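PDB 2EH6: acetylornithine aminotransferase, which transfers the amino group of N(2)-acetyl-L-ornithine to 2-oxoglutarate with the help of pyridoxal phosphate, in arginine biosynthesis. Local coordinates for residues A[18-23]-A[356-361]; A[47-52]-A[281-286]; A[81-86]-A[232-237]; A[327-332]-A[349-354]. All blocks are in the same frame, centred on the assembly; numbering follows the deposited sequence.

Contact 1. Residues A[18-23]-A[356-361]; sequences KGVYLY and PLIIQK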
# COMPACT_ATOMS: atom_id res chain seq x y z
N LYS A 18 -20.71 -9.95 11.28
CA LYS A 18 -22.06 -9.41 11.10
C LYS A 18 -22.26 -8.29 12.10
O LYS A 18 -22.27 -8.53 13.31
CB LYS A 18 -23.12 -10.50 11.32
CG LYS A 18 -24.52 -10.03 10.97
CD LYS A 18 -24.54 -9.40 9.58
CE LYS A 18 -25.95 -9.27 9.02
NZ LYS A 18 -26.07 -8.09 8.12
N GLY A 19 -22.41 -7.07 11.60
CA GLY A 19 -22.59 -5.94 12.49
C GLY A 19 -21.34 -5.69 13.30
O GLY A 19 -20.25 -5.54 12.74
N VAL A 20 -21.48 -5.64 14.62
CA VAL A 20 -20.35 -5.41 15.50
C VAL A 20 -19.83 -6.72 16.09
O VAL A 20 -19.07 -6.72 17.07
CB VAL A 20 -20.73 -4.45 16.65
CG1 VAL A 20 -21.03 -3.07 16.10
CG2 VAL A 20 -21.95 -4.99 17.39
N TYR A 21 -20.24 -7.83 15.50
CA TYR A 21 -19.81 -9.15 15.96
C TYR A 21 -18.97 -9.91 14.95
O TYR A 21 -19.15 -9.77 13.74
CB TYR A 21 -21.03 -10.02 16.31
CG TYR A 21 -21.82 -9.51 17.49
CD1 TYR A 21 -21.44 -9.82 18.80
CD2 TYR A 21 -22.91 -8.66 17.31
CE1 TYR A 21 -22.12 -9.29 19.89
CE2 TYR A 21 -23.60 -8.13 18.39
CZ TYR A 21 -23.20 -8.45 19.68
OH TYR A 21 -23.87 -7.90 20.75
N LEU A 22 -18.05 -10.73 15.46
CA LEU A 22 -17.20 -11.57 14.64
C LEU A 22 -17.39 -13.01 15.11
O LEU A 22 -17.67 -13.26 16.28
CB LEU A 22 -15.73 -11.16 14.78
CG LEU A 22 -15.28 -9.97 13.92
CD1 LEU A 22 -13.88 -9.53 14.32
CD2 LEU A 22 -15.31 -10.38 12.46
N TYR A 23 -17.24 -13.96 14.19
CA TYR A 23 -17.39 -15.38 14.51
C TYR A 23 -16.16 -16.14 14.05
O TYR A 23 -15.72 -15.99 12.91
CB TYR A 23 -18.63 -15.94 13.82
CG TYR A 23 -19.88 -15.17 14.17
CD1 TYR A 23 -20.15 -13.94 13.55
CD2 TYR A 23 -20.73 -15.60 15.19
CE1 TYR A 23 -21.24 -13.17 13.94
CE2 TYR A 23 -21.82 -14.83 15.59
CZ TYR A 23 -22.06 -13.62 14.96
OH TYR A 23 -23.12 -12.83 15.37
N PRO A 356 -16.60 -0.40 16.21
CA PRO A 356 -17.11 0.16 14.95
C PRO A 356 -17.87 1.42 15.31
O PRO A 356 -18.40 1.53 16.42
CB PRO A 356 -18.02 -0.95 14.43
CG PRO A 356 -17.36 -2.19 14.97
CD PRO A 356 -17.05 -1.79 16.39
N LEU A 357 -17.95 2.38 14.39
CA LEU A 357 -18.63 3.62 14.71
C LEU A 357 -20.15 3.49 14.83
O LEU A 357 -20.83 4.42 15.26
CB LEU A 357 -18.24 4.70 13.69
CG LEU A 357 -16.72 4.93 13.57
CD1 LEU A 357 -16.45 6.12 12.66
CD2 LEU A 357 -16.11 5.18 14.96
N ILE A 358 -20.68 2.32 14.47
CA ILE A 358 -22.12 2.07 14.57
C ILE A 358 -22.48 1.47 15.93
O ILE A 358 -23.63 1.13 16.18
CB ILE A 358 -22.60 1.09 13.48
CG1 ILE A 358 -21.85 -0.23 13.61
CG2 ILE A 358 -22.42 1.70 12.10
CD1 ILE A 358 -22.40 -1.36 12.76
N ILE A 359 -21.48 1.34 16.79
CA ILE A 359 -21.70 0.76 18.11
C ILE A 359 -22.78 1.52 18.89
O ILE A 359 -22.90 2.74 18.78
CB ILE A 359 -20.37 0.75 18.92
CG1 ILE A 359 -20.47 -0.23 20.08
CG2 ILE A 359 -20.04 2.16 19.39
CD1 ILE A 359 -20.33 -1.68 19.67
N GLN A 360 -23.58 0.80 19.67
CA GLN A 360 -24.66 1.40 20.45
C GLN A 360 -24.47 1.20 21.96
O GLN A 360 -23.72 0.32 22.38
CB GLN A 360 -26.01 0.83 20.02
CG GLN A 360 -26.39 1.20 18.60
CD GLN A 360 -27.72 0.60 18.18
OE1 GLN A 360 -28.76 0.89 18.78
NE2 GLN A 360 -27.70 -0.23 17.15
N LYS A 361 -25.16 2.01 22.75
CA LYS A 361 -25.04 1.94 24.21
C LYS A 361 -25.22 0.54 24.79
O LYS A 361 -24.48 0.14 25.68
CB LYS A 361 -26.04 2.91 24.87
CG LYS A 361 -25.67 4.37 24.66
CD LYS A 361 -26.56 5.29 25.45
CE LYS A 361 -26.12 6.74 25.29
NZ LYS A 361 -26.94 7.67 26.10

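Contact 2. Residues A[47-52]-A[281-286]; sequences PKLTEA and GTVVVD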
# COMPACT_ATOMS: atom_id res chain seq x y z
N PRO A 47 -24.97 -3.53 5.23
CA PRO A 47 -25.81 -3.55 4.03
C PRO A 47 -25.45 -2.59 2.88
O PRO A 47 -25.20 -3.03 1.76
CB PRO A 47 -27.21 -3.28 4.59
CG PRO A 47 -27.16 -3.98 5.90
CD PRO A 47 -25.80 -3.56 6.44
N LYS A 48 -25.44 -1.30 3.16
CA LYS A 48 -25.13 -0.33 2.11
C LYS A 48 -23.75 -0.57 1.51
O LYS A 48 -23.56 -0.47 0.30
CB LYS A 48 -25.23 1.10 2.65
CG LYS A 48 -25.09 2.16 1.58
CD LYS A 48 -25.20 3.56 2.18
CE LYS A 48 -25.13 4.64 1.10
NZ LYS A 48 -25.35 6.00 1.68
N LEU A 49 -22.77 -0.88 2.36
CA LEU A 49 -21.42 -1.12 1.87
C LEU A 49 -21.36 -2.39 1.02
O LEU A 49 -20.85 -2.37 -0.10
CB LEU A 49 -20.44 -1.23 3.05
CG LEU A 49 -18.97 -1.47 2.69
CD1 LEU A 49 -18.51 -0.39 1.72
CD2 LEU A 49 -18.10 -1.46 3.95
N THR A 50 -21.91 -3.48 1.54
CA THR A 50 -21.91 -4.75 0.83
C THR A 50 -22.55 -4.67 -0.55
O THR A 50 -22.00 -5.16 -1.53
CB THR A 50 -22.67 -5.83 1.63
OG1 THR A 50 -21.95 -6.11 2.84
CG2 THR A 50 -22.81 -7.10 0.82
N GLU A 51 -23.73 -4.05 -0.63
CA GLU A 51 -24.42 -3.95 -1.91
C GLU A 51 -23.64 -3.11 -2.92
O GLU A 51 -23.59 -3.45 -4.09
CB GLU A 51 -25.83 -3.39 -1.71
CG GLU A 51 -26.69 -4.24 -0.76
CD GLU A 51 -26.64 -5.74 -1.08
OE1 GLU A 51 -26.96 -6.13 -2.22
OE2 GLU A 51 -26.28 -6.52 -0.17
N ALA A 52 -23.01 -2.04 -2.45
CA ALA A 52 -22.23 -1.18 -3.34
C ALA A 52 -20.99 -1.91 -3.86
O ALA A 52 -20.65 -1.79 -5.04
CB ALA A 52 -21.80 0.08 -2.60
N GLY A 281 -15.02 4.01 0.02
CA GLY A 281 -14.83 5.29 0.68
C GLY A 281 -16.03 6.21 0.54
O GLY A 281 -16.38 6.93 1.48
N THR A 282 -16.67 6.19 -0.62
CA THR A 282 -17.83 7.03 -0.85
C THR A 282 -18.97 6.64 0.09
O THR A 282 -19.67 7.51 0.63
CB THR A 282 -18.32 6.92 -2.30
OG1 THR A 282 -17.36 7.54 -3.16
CG2 THR A 282 -19.66 7.62 -2.47
N VAL A 283 -19.16 5.34 0.29
CA VAL A 283 -20.22 4.87 1.17
C VAL A 283 -19.89 5.23 2.62
O VAL A 283 -20.73 5.75 3.35
CB VAL A 283 -20.39 3.33 1.07
CG1 VAL A 283 -21.37 2.86 2.12
CG2 VAL A 283 -20.90 2.95 -0.32
N VAL A 284 -18.66 4.96 3.03
CA VAL A 284 -18.23 5.24 4.39
C VAL A 284 -18.32 6.73 4.73
O VAL A 284 -18.83 7.10 5.79
CB VAL A 284 -16.78 4.77 4.62
CG1 VAL A 284 -16.28 5.25 5.97
CG2 VAL A 284 -16.72 3.25 4.54
N VAL A 285 -17.84 7.58 3.85
CA VAL A 285 -17.89 9.01 4.12
C VAL A 285 -19.32 9.52 4.30
O VAL A 285 -19.58 10.29 5.22
CB VAL A 285 -17.16 9.81 3.02
CG1 VAL A 285 -17.40 11.30 3.21
CG2 VAL A 285 -15.66 9.51 3.10
N ASP A 286 -20.24 9.08 3.45
CA ASP A 286 -21.63 9.51 3.58
C ASP A 286 -22.25 9.00 4.87
O ASP A 286 -22.92 9.74 5.59
CB ASP A 286 -22.47 9.03 2.40
CG ASP A 286 -22.13 9.75 1.11
OD1 ASP A 286 -21.53 10.84 1.18
OD2 ASP A 286 -22.49 9.23 0.03

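Contact 3. Residues A[81-86]-A[232-237]; sequences KHFWTE and LKPDVI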
# COMPACT_ATOMS: atom_id res chain seq x y z
N LYS A 81 -14.64 18.72 1.03
CA LYS A 81 -15.78 19.46 1.58
C LYS A 81 -15.67 19.64 3.09
O LYS A 81 -16.13 20.64 3.64
CB LYS A 81 -17.09 18.75 1.24
CG LYS A 81 -18.32 19.43 1.81
CD LYS A 81 -19.59 18.63 1.56
CE LYS A 81 -19.58 17.30 2.30
NZ LYS A 81 -20.86 16.56 2.11
N HIS A 82 -15.08 18.66 3.77
CA HIS A 82 -14.94 18.74 5.22
C HIS A 82 -13.62 19.35 5.67
O HIS A 82 -13.42 19.58 6.86
CB HIS A 82 -15.08 17.35 5.85
CG HIS A 82 -16.50 16.87 5.95
ND1 HIS A 82 -17.25 16.53 4.84
CD2 HIS A 82 -17.29 16.65 7.02
CE1 HIS A 82 -18.44 16.12 5.23
NE2 HIS A 82 -18.49 16.18 6.55
N PHE A 83 -12.71 19.59 4.73
CA PHE A 83 -11.42 20.18 5.07
C PHE A 83 -11.62 21.67 5.39
O PHE A 83 -12.58 22.28 4.93
CB PHE A 83 -10.45 20.00 3.89
CG PHE A 83 -8.99 20.14 4.27
CD1 PHE A 83 -8.45 19.38 5.30
CD2 PHE A 83 -8.16 21.02 3.58
CE1 PHE A 83 -7.10 19.48 5.64
CE2 PHE A 83 -6.81 21.13 3.91
CZ PHE A 83 -6.28 20.36 4.94
N TRP A 84 -10.71 22.24 6.18
CA TRP A 84 -10.83 23.64 6.58
C TRP A 84 -10.67 24.66 5.44
O TRP A 84 -11.12 25.79 5.57
CB TRP A 84 -9.85 23.97 7.71
CG TRP A 84 -8.40 23.91 7.32
CD1 TRP A 84 -7.62 22.79 7.24
CD2 TRP A 84 -7.57 25.01 6.93
NE1 TRP A 84 -6.36 23.13 6.83
CE2 TRP A 84 -6.30 24.48 6.63
CE3 TRP A 84 -7.78 26.39 6.80
CZ2 TRP A 84 -5.22 25.28 6.21
CZ3 TRP A 84 -6.71 27.19 6.38
CH2 TRP A 84 -5.45 26.63 6.09
N THR A 85 -10.03 24.26 4.35
CA THR A 85 -9.85 25.17 3.23
C THR A 85 -9.86 24.39 1.92
O THR A 85 -10.11 23.18 1.92
CB THR A 85 -8.52 25.95 3.35
OG1 THR A 85 -8.46 26.95 2.32
CG2 THR A 85 -7.32 25.01 3.22
N GLU A 86 -9.61 25.07 0.81
CA GLU A 86 -9.60 24.41 -0.49
C GLU A 86 -8.37 23.52 -0.58
O GLU A 86 -7.28 23.91 -0.17
CB GLU A 86 -9.57 25.44 -1.62
CG GLU A 86 -10.70 26.46 -1.59
CD GLU A 86 -12.06 25.81 -1.48
OE1 GLU A 86 -12.30 24.79 -2.16
OE2 GLU A 86 -12.90 26.32 -0.71
N LEU A 232 -7.64 23.45 14.11
CA LEU A 232 -6.31 23.52 13.52
C LEU A 232 -6.43 23.76 12.02
O LEU A 232 -7.49 23.57 11.43
CB LEU A 232 -5.54 22.23 13.78
CG LEU A 232 -5.21 21.95 15.24
CD1 LEU A 232 -4.74 20.52 15.41
CD2 LEU A 232 -4.17 22.94 15.72
N LYS A 233 -5.33 24.18 11.40
CA LYS A 233 -5.31 24.44 9.96
C LYS A 233 -4.10 23.77 9.32
O LYS A 233 -3.18 24.44 8.86
CB LYS A 233 -5.29 25.95 9.71
CG LYS A 233 -6.50 26.68 10.24
CD LYS A 233 -6.37 28.18 10.05
CE LYS A 233 -7.64 28.90 10.51
NZ LYS A 233 -7.98 28.56 11.92
N PRO A 234 -4.10 22.43 9.28
CA PRO A 234 -2.99 21.68 8.69
C PRO A 234 -2.79 21.91 7.20
O PRO A 234 -3.74 22.15 6.45
CB PRO A 234 -3.36 20.23 9.01
CG PRO A 234 -4.87 20.26 9.00
CD PRO A 234 -5.16 21.53 9.77
N ASP A 235 -1.54 21.85 6.77
CA ASP A 235 -1.21 22.03 5.37
C ASP A 235 -1.45 20.70 4.65
O ASP A 235 -1.81 20.67 3.47
CB ASP A 235 0.25 22.47 5.23
CG ASP A 235 0.53 23.78 5.96
OD1 ASP A 235 0.07 24.82 5.47
OD2 ASP A 235 1.19 23.76 7.02
N VAL A 236 -1.25 19.61 5.37
CA VAL A 236 -1.45 18.27 4.82
C VAL A 236 -1.91 17.30 5.90
O VAL A 236 -1.48 17.38 7.05
CB VAL A 236 -0.14 17.69 4.22
CG1 VAL A 236 -0.44 16.37 3.51
CG2 VAL A 236 0.50 18.68 3.26
N ILE A 237 -2.82 16.40 5.54
CA ILE A 237 -3.25 15.37 6.49
C ILE A 237 -3.20 14.03 5.76
O ILE A 237 -3.33 13.99 4.53
CB ILE A 237 -4.69 15.61 7.03
CG1 ILE A 237 -5.71 15.56 5.89
CG2 ILE A 237 -4.75 16.95 7.77
CD1 ILE A 237 -7.15 15.59 6.37

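Contact 4. Residues A[327-332]-A[349-354]; sequences RECKDY and KVLRFL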
# COMPACT_ATOMS: atom_id res chain seq x y z
N ARG A 327 -0.56 -2.45 35.45
CA ARG A 327 0.37 -3.44 34.93
C ARG A 327 0.08 -3.79 33.47
O ARG A 327 -0.86 -3.25 32.88
CB ARG A 327 0.32 -4.71 35.79
CG ARG A 327 -0.95 -5.54 35.61
CD ARG A 327 -1.03 -6.66 36.65
NE ARG A 327 -1.98 -7.69 36.27
CZ ARG A 327 -1.79 -8.56 35.27
NH1 ARG A 327 -0.68 -8.52 34.56
NH2 ARG A 327 -2.72 -9.47 34.99
N GLU A 328 0.88 -4.68 32.91
CA GLU A 328 0.72 -5.10 31.52
C GLU A 328 -0.71 -5.57 31.22
O GLU A 328 -1.32 -6.27 32.02
CB GLU A 328 1.72 -6.22 31.21
CG GLU A 328 3.16 -5.75 31.20
CD GLU A 328 4.15 -6.90 31.19
OE1 GLU A 328 3.98 -7.84 30.39
OE2 GLU A 328 5.11 -6.85 31.99
N CYS A 329 -1.23 -5.16 30.06
CA CYS A 329 -2.58 -5.54 29.67
C CYS A 329 -2.64 -6.78 28.79
O CYS A 329 -3.69 -7.14 28.27
CB CYS A 329 -3.30 -4.37 28.97
SG CYS A 329 -2.40 -3.36 27.74
N LYS A 330 -1.50 -7.44 28.65
CA LYS A 330 -1.39 -8.64 27.84
C LYS A 330 -2.42 -9.71 28.20
O LYS A 330 -3.14 -10.22 27.34
CB LYS A 330 0.03 -9.22 27.99
CG LYS A 330 0.24 -10.58 27.34
CD LYS A 330 1.63 -11.13 27.66
CE LYS A 330 1.82 -12.54 27.10
NZ LYS A 330 3.14 -13.13 27.48
N ASP A 331 -2.50 -10.05 29.49
CA ASP A 331 -3.42 -11.08 29.96
C ASP A 331 -4.91 -10.76 29.82
O ASP A 331 -5.72 -11.64 29.54
CB ASP A 331 -3.12 -11.43 31.42
CG ASP A 331 -1.65 -11.76 31.64
OD1 ASP A 331 -1.05 -12.44 30.79
OD2 ASP A 331 -1.11 -11.34 32.69
N TYR A 332 -5.26 -9.50 30.03
CA TYR A 332 -6.66 -9.09 29.94
C TYR A 332 -7.23 -9.27 28.54
O TYR A 332 -8.42 -9.53 28.38
CB TYR A 332 -6.80 -7.65 30.42
CG TYR A 332 -6.35 -7.50 31.85
CD1 TYR A 332 -7.08 -8.07 32.89
CD2 TYR A 332 -5.15 -6.85 32.16
CE1 TYR A 332 -6.63 -8.00 34.21
CE2 TYR A 332 -4.69 -6.78 33.47
CZ TYR A 332 -5.44 -7.36 34.49
OH TYR A 332 -4.98 -7.30 35.78
N LYS A 349 0.82 -1.23 28.66
CA LYS A 349 -0.20 -1.19 29.71
C LYS A 349 -1.50 -0.48 29.36
O LYS A 349 -2.36 -0.31 30.21
CB LYS A 349 0.40 -0.53 30.96
CG LYS A 349 1.67 -1.19 31.48
CD LYS A 349 2.27 -0.40 32.63
CE LYS A 349 3.59 -1.00 33.08
NZ LYS A 349 4.28 -0.12 34.07
N VAL A 350 -1.65 -0.06 28.11
CA VAL A 350 -2.86 0.64 27.71
C VAL A 350 -3.82 -0.20 26.89
O VAL A 350 -3.49 -0.65 25.80
CB VAL A 350 -2.52 1.91 26.89
CG1 VAL A 350 -3.81 2.64 26.51
CG2 VAL A 350 -1.62 2.84 27.70
N LEU A 351 -5.00 -0.44 27.45
CA LEU A 351 -6.02 -1.17 26.72
C LEU A 351 -6.62 -0.14 25.78
O LEU A 351 -7.04 0.94 26.22
CB LEU A 351 -7.10 -1.71 27.67
CG LEU A 351 -6.76 -2.99 28.43
CD1 LEU A 351 -7.88 -3.32 29.39
CD2 LEU A 351 -6.54 -4.13 27.44
N ARG A 352 -6.64 -0.44 24.49
CA ARG A 352 -7.18 0.48 23.50
C ARG A 352 -8.50 -0.07 22.98
O ARG A 352 -8.61 -1.27 22.69
CB ARG A 352 -6.18 0.65 22.35
CG ARG A 352 -6.69 1.47 21.19
CD ARG A 352 -5.60 1.74 20.15
NE ARG A 352 -4.84 0.54 19.80
CZ ARG A 352 -4.03 0.45 18.75
NH1 ARG A 352 -3.86 1.49 17.95
NH2 ARG A 352 -3.36 -0.67 18.52
N PHE A 353 -9.50 0.79 22.87
CA PHE A 353 -10.83 0.40 22.39
C PHE A 353 -11.14 1.16 21.11
O PHE A 353 -11.11 2.38 21.09
CB PHE A 353 -11.89 0.71 23.45
CG PHE A 353 -11.54 0.21 24.82
CD1 PHE A 353 -11.58 -1.15 25.12
CD2 PHE A 353 -11.14 1.10 25.82
CE1 PHE A 353 -11.22 -1.62 26.38
CE2 PHE A 353 -10.78 0.64 27.09
CZ PHE A 353 -10.82 -0.72 27.37
N LEU A 354 -11.43 0.42 20.04
CA LEU A 354 -11.75 1.01 18.75
C LEU A 354 -12.94 0.30 18.14
O LEU A 354 -12.85 -0.30 17.07
CB LEU A 354 -10.54 0.87 17.80
CG LEU A 354 -9.29 1.65 18.18
CD1 LEU A 354 -8.12 1.20 17.30
CD2 LEU A 354 -9.55 3.15 18.01

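Contact 1. Residues A[18-23]-A[356-361]
Val20 packs its side chain against Pro356, Ile358 and Ile359. Its CB already meets the other segment, with Ile359 CD1 at 4.1 Å. From CB the branch CG1 does most of the touching. It stands anti to the carbonyl carbon of Val20 (chi1 -66°), which points it at three partners. Val20 CG1 lies 3.9 Å from Pro356 CG, on the proline ring. It is equally near to Ile358 CG1, and the two side chains run past each other in opposite senses. The third partner is Ile359, whose CD1 comes within 3.9 Å of Val20 CG1 and whose side chain crosses that of Val20 at about a right angle. The second torsion of Ile359 (77°) swings CD1 into this place. The contact is wholly apolar.

Two tight turns bring these groups together. Lys18 to Tyr21 form a type II' turn, with Gly19 at its second position; the positive phi there suits glycine. Pro356 to Ile359 form a type I turn, closed by a hydrogen bond from Ile359 N to Pro356 O.

The first turn joins strands 12-18 and 21-24 at one side of a mixed sheet, and Val20 also touches Leu31 of strand 29-32. The second leads into helix 361-374. Ile358 and Ile359 rest on the long helix 275-308 as well, and Ile359 reaches Ile364 of helix 361-374.

Contact 2. Residues A[47-52]-A[281-286]
Val283 faces Lys48, Leu49 and Ala52 between two nearly antiparallel helices, 47-59 and the long 275-308. It is plain helix packing away from the annotated sites. The axes of these short segments come to 9.6 Å, with 162° between their directions. Each methyl of Val283 has its own partner. CG1 stands anti to the backbone N (chi1 173°). There it meets the aliphatic part of Lys48, with Val283 CG1 3.8 Å from Lys48 CG. The same methyl rests on the backbone of the facing helix, 4.0 Å from Leu49 CA. CG2 is turned beside the backbone N of Val283 and packs on Ala52 CB at 3.8 Å. Leu49 reaches in from its flank, its CD1 4.2 Å from Val283 CB.

Lys48 is stretched out. Its CG is anti to the backbone N (chi1 -173°), and the chain stays extended as far as NZ. It slides past Val283 in the opposite sense, and its CD also touches Val283 CG1. The extended chain carries NZ toward Asp286, where it stops 4.2 Å from Asp286 CB.

The polar end finds its mate one residue further on, in a salt bridge with Glu287. The carboxylate of Asp286 stays close without contact, Lys48 NZ to Asp286 OD2 being 4.6 Å. Lys48 packs through its aliphatic stem and pairs through its ammonium end. The nearby acidic groups would probably favour its protonated form.

Contact 3. Residues A[81-86]-A[232-237]
Trp84 grips Pro234 and Lys233 with its indole ring. Its CG stands between the backbone N and the carbonyl carbon (chi1 66°), on a side chain turned toward 232-237. The N-H of NE1 gives a hydrogen bond to Pro234 O, 2.8 Å long. It reaches a lone pair of the carbonyl and is moderately bent (150° at the hydrogen), with the oxygen in the ring plane. One face of the indole takes the stem of Lys233: CB sits 3.4 Å from the centroid of the six-membered ring, a CH-pi contact almost along the ring normal. The Lys233 chain crosses the indole at about a right angle. Its CG is nearest CE3 and its CD nearest CZ3. Thr85 CG2 lies over the opposite face. An alanine in place of Trp84 would probably leave Pro234 O without this donor and strip the cover from Lys233 CB, CG and CD.

Trp84 CD1 lies over the Phe83 ring, while Phe83 CE1 meets Ile237 CD1 at 4.0 Å.

Strand 236-239 belongs to the large seven-stranded sheet of this class-III aminotransferase, of fold type I. The loop around Phe83 and Trp84 leads into edge strand 87-92 of the same sheet.

Further out, the Trp84 N-H is hydrogen-bonded to Tyr227 OH. Gln199 OE1 takes the N-H of Lys233. Asp235 fixes the other segment by a salt bridge to Arg255 and a hydrogen bond from Leu209 N.

Contact 4. Residues A[327-332]-A[349-354]
Cys329 meets strand 350-353, and Lys349 lies against the backbone of Arg327. The apolar part is small. Cys329 CB packs on Leu351 CD2 at 3.6 Å, and Leu351 CG lies just behind.

The sulfur makes contacts of a different kind. Its torsion (chi1 43°) places Cys329 SG beside the peptide between Lys349 and Val350, 3.4 Å from Val350 N. The same sulfur is bonded to Cys345 in a disulfide, which holds it there.

Lys349 contributes only its stem. Its CG runs beside the backbone of Arg327, 3.6 Å from Arg327 O, and its chain stays extended beyond.

The side-chain hydrogen bonds within 327-332 are weak. The guanidinium of Arg327 meets Asp331 edge-on, with Arg327 NH2 and Asp331 OD2 in a long salt bridge of 3.4 Å. Arg327 NE gives a weak hydrogen bond to Tyr332 OH at 3.1 Å. Tyr332 CE2 lies 3.5 Å above the guanidinium plane, toward its rim. Together these contacts weakly link Arg327 to Asp331 and Tyr332.

Helix 330-338 links strands 320-324 and 341-346, which are parallel and flank strand 350-353 in the sheet. This is a beta-alpha-beta crossover over a central antiparallel strand. The disulfide joins the loop before its helix to the strand that follows it.

In the fold
Of the four, contact 1 closes the longest loop, and the other three lie nested within it. Contacts 1 and 4 both reach the same mixed sheet, with segments adjoining in sequence and centres about 20 Å apart. Contact 2 lies about 16 Å from contact 1, centre to centre, and packs the long helix 275-308 that also receives Ile358 and Ile359. Contact 3 is part of the other seven-stranded sheet. It sits on the opposite side of the chain's centre from contact 4, about 33 Å between centres. The side chain of Ile237 is about 11 Å from a bound pyridoxal phosphate, that of Val350 about 13 Å. Contact 2 is remote from the annotated sites.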